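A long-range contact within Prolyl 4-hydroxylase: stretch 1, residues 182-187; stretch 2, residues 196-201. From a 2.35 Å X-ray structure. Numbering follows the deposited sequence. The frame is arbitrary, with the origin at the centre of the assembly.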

ATOM      1  N   ASP A 182     -11.186  10.656  13.147  1.00 36.94           N
ATOM      2  CA  ASP A 182      -9.921  10.105  13.645  1.00 32.29           C
ATOM      3  C   ASP A 182      -8.840  10.231  12.583  1.00 33.28           C
ATOM      4  O   ASP A 182      -7.657  10.277  12.903  1.00 35.90           O
ATOM      5  CB  ASP A 182     -10.050   8.634  14.053  1.00 32.53           C
ATOM      6  CG  ASP A 182     -10.838   8.438  15.339  1.00 45.63           C
ATOM      7  OD1 ASP A 182     -10.966   9.406  16.130  1.00 49.04           O
ATOM      8  OD2 ASP A 182     -11.314   7.301  15.564  1.00 45.49           O
ATOM      9  N   GLY A 183      -9.254  10.287  11.318  1.00 32.84           N
ATOM     10  CA  GLY A 183      -8.314  10.406  10.216  1.00 30.12           C
ATOM     11  C   GLY A 183      -7.501   9.136  10.057  1.00 31.42           C
ATOM     12  O   GLY A 183      -7.917   8.060  10.509  1.00 27.91           O
ATOM     13  N   GLY A 184      -6.334   9.261   9.436  1.00 32.63           N
ATOM     14  CA  GLY A 184      -5.476   8.120   9.189  1.00 29.93           C
ATOM     15  C   GLY A 184      -5.900   7.174   8.071  1.00 26.92           C
ATOM     16  O   GLY A 184      -5.318   6.090   7.935  1.00 22.76           O
ATOM     17  N   GLU A 185      -6.897   7.565   7.274  1.00 22.70           N
ATOM     18  CA  GLU A 185      -7.309   6.749   6.138  1.00 24.83           C
ATOM     19  C   GLU A 185      -6.207   6.669   5.090  1.00 25.21           C
ATOM     20  O   GLU A 185      -5.357   7.571   4.972  1.00 22.76           O
ATOM     21  CB  GLU A 185      -8.575   7.294   5.467  1.00 22.40           C
ATOM     22  CG  GLU A 185      -9.790   7.476   6.364  1.00 26.17           C
ATOM     23  CD  GLU A 185      -9.937   8.902   6.876  1.00 32.54           C
ATOM     24  OE1 GLU A 185      -8.902   9.587   7.049  1.00 31.18           O
ATOM     25  OE2 GLU A 185     -11.090   9.336   7.105  1.00 36.25           O
ATOM     26  N   VAL A 186      -6.227   5.581   4.330  1.00 19.94           N
ATOM     27  CA  VAL A 186      -5.392   5.490   3.154  1.00 21.59           C
ATOM     28  C   VAL A 186      -6.282   5.882   1.990  1.00 19.18           C
ATOM     29  O   VAL A 186      -7.414   5.406   1.881  1.00 17.90           O
ATOM     30  CB  VAL A 186      -4.768   4.086   2.967  1.00 21.73           C
ATOM     31  CG1 VAL A 186      -5.835   3.015   2.872  1.00 22.13           C
ATOM     32  CG2 VAL A 186      -3.845   4.053   1.730  1.00 19.08           C
ATOM     33  N   GLN A 187      -5.800   6.821   1.178  1.00 18.25           N
ATOM     34  CA  GLN A 187      -6.518   7.249  -0.013  1.00 15.57           C
ATOM     35  C   GLN A 187      -5.825   6.649  -1.222  1.00 17.00           C
ATOM     36  O   GLN A 187      -4.631   6.879  -1.447  1.00 18.41           O
ATOM     37  CB  GLN A 187      -6.578   8.781  -0.117  1.00 16.45           C
ATOM     38  CG  GLN A 187      -7.457   9.305  -1.257  1.00 21.98           C
ATOM     39  CD  GLN A 187      -7.740  10.812  -1.154  1.00 24.96           C
ATOM     40  OE1 GLN A 187      -6.835  11.621  -0.989  1.00 24.29           O
ATOM     41  NE2 GLN A 187      -9.004  11.176  -1.227  1.00 27.40           N
TER
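Stretch 2 (196-201) VTVAPK

Stretch 2 lies alongside stretch 1 as an antiparallel β-strand partner, held by a hydrogen-bonded pair at Val 186 and Val 198 and extended beyond the strand by the packing of Pro 200 against the glycine-containing loop. The end-to-end directions of the touching parts, taken from Gly 183 to Gln 187 and from Val 196 to Pro 200, are 140° apart, so the two segments run in broadly opposite senses without being strictly antiparallel over their whole length. Residues 196 to 198 are in the strand conformation, with phi/psi values from -125/123 at Val 196 to -119/114 at Val 198, and they face the strand that begins in stretch 1 at Val 186.

The register is set by two neighbouring bridges. Val 186 and Val 198 form the hydrogen-bonded pair: Val 186 N donates to Val 198 O at 3.1 Å, and Val 198 N donates to Val 186 O at 2.9 Å, the latter bond being the straighter of the two. Next to it, Gln 187 and Thr 197 form a non-hydrogen-bonded pair, and their backbones come closer, with CA of Gln 187 4.4 Å from CA of Thr 197. Here the strands are further linked by a CA-H...O contact, Gln 187 CA lying 3.3 Å from Val 196 O.

Because side chains alternate along a strand, the two bridges present different faces. The valines share one face, where Val 186 CG1 packs 3.7 Å from Val 198 CB; both residues are buried. On the other face are Gln 187 and Thr 197, joined by a weak hydrogen bond from Gln 187 NE2 to Thr 197 OG1 at 3.4 Å. Thr 197 also reaches back along stretch 1, its CG2 lying 3.5 Å from Glu 185 CB.

Beyond Val 198 the chain leaves the strand but stays close to stretch 1. Glu 185 CB is 3.3 Å from Val 198 O, and Glu 185 CG is 3.7 Å from Ala 199 CA. The CB of Ala 199 points away from stretch 1, whereas that of Pro 200 points toward it. The proline ring, puckered C-gamma endo, then rests on the backbone of the loop: its CD lies 3.9 Å from Glu 185 CA, and its CG lies 3.6 Å from Gly 184 O and 3.9 Å from Gly 183 O. Both glycines have positive phi, a conformation that by itself favours glycine. Contact ends at Pro 200, and Lys 201 extends out of reach.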

ATOM      1  N   VAL A 196     -10.379   6.480  -3.807  1.00 23.70           N
ATOM      2  CA  VAL A 196     -11.024   5.649  -2.818  1.00 25.05           C
ATOM      3  C   VAL A 196     -10.404   5.869  -1.439  1.00 24.81           C
ATOM      4  O   VAL A 196      -9.198   5.704  -1.241  1.00 23.06           O
ATOM      5  CB  VAL A 196     -10.936   4.167  -3.199  1.00 26.46           C
ATOM      6  CG1 VAL A 196     -11.624   3.321  -2.144  1.00 20.50           C
ATOM      7  CG2 VAL A 196     -11.542   3.940  -4.589  1.00 17.78           C
ATOM      8  N   THR A 197     -11.241   6.246  -0.483  1.00 27.04           N
ATOM      9  CA  THR A 197     -10.759   6.493   0.859  1.00 24.24           C
ATOM     10  C   THR A 197     -11.184   5.347   1.769  1.00 24.71           C
ATOM     11  O   THR A 197     -12.361   5.003   1.852  1.00 26.71           O
ATOM     12  CB  THR A 197     -11.260   7.832   1.370  1.00 23.20           C
ATOM     13  OG1 THR A 197     -10.818   8.836   0.452  1.00 31.14           O
ATOM     14  CG2 THR A 197     -10.675   8.137   2.750  1.00 23.55           C
ATOM     15  N   VAL A 198     -10.196   4.745   2.418  1.00 19.80           N
ATOM     16  CA  VAL A 198     -10.377   3.534   3.196  1.00 23.52           C
ATOM     17  C   VAL A 198     -10.009   3.783   4.662  1.00 21.53           C
ATOM     18  O   VAL A 198      -8.850   4.050   4.984  1.00 21.71           O
ATOM     19  CB  VAL A 198      -9.508   2.379   2.619  1.00 23.68           C
ATOM     20  CG1 VAL A 198      -9.785   1.072   3.357  1.00 18.78           C
ATOM     21  CG2 VAL A 198      -9.780   2.227   1.120  1.00 20.39           C
ATOM     22  N   ALA A 199     -10.996   3.718   5.546  1.00 23.96           N
ATOM     23  CA  ALA A 199     -10.758   3.948   6.966  1.00 24.56           C
ATOM     24  C   ALA A 199      -9.894   2.831   7.537  1.00 20.75           C
ATOM     25  O   ALA A 199     -10.046   1.677   7.154  1.00 25.30           O
ATOM     26  CB  ALA A 199     -12.094   4.046   7.722  1.00 22.47           C
ATOM     27  N   PRO A 200      -8.986   3.159   8.457  1.00 20.04           N
ATOM     28  CA  PRO A 200      -8.118   2.121   9.025  1.00 25.99           C
ATOM     29  C   PRO A 200      -8.781   1.352  10.183  1.00 24.92           C
ATOM     30  O   PRO A 200      -8.294   1.363  11.310  1.00 21.59           O
ATOM     31  CB  PRO A 200      -6.914   2.924   9.515  1.00 22.34           C
ATOM     32  CG  PRO A 200      -7.543   4.207   9.982  1.00 23.40           C
ATOM     33  CD  PRO A 200      -8.678   4.488   9.010  1.00 23.55           C
ATOM     34  N   LYS A 201      -9.890   0.682   9.898  1.00 23.88           N
ATOM     35  CA  LYS A 201     -10.608  -0.042  10.936  1.00 25.22           C
ATOM     36  C   LYS A 201      -9.876  -1.284  11.413  1.00 26.52           C
ATOM     37  O   LYS A 201      -9.150  -1.928  10.650  1.00 24.15           O
ATOM     38  CB  LYS A 201     -11.996  -0.421  10.437  1.00 27.32           C
ATOM     39  CG  LYS A 201     -12.807   0.804  10.133  1.00 27.34           C
ATOM     40  CD  LYS A 201     -14.236   0.497   9.789  1.00 33.55           C
ATOM     41  CE  LYS A 201     -15.050   1.799   9.884  1.00 41.27           C
ATOM     42  NZ  LYS A 201     -16.203   1.806   8.954  1.00 40.84           N
TER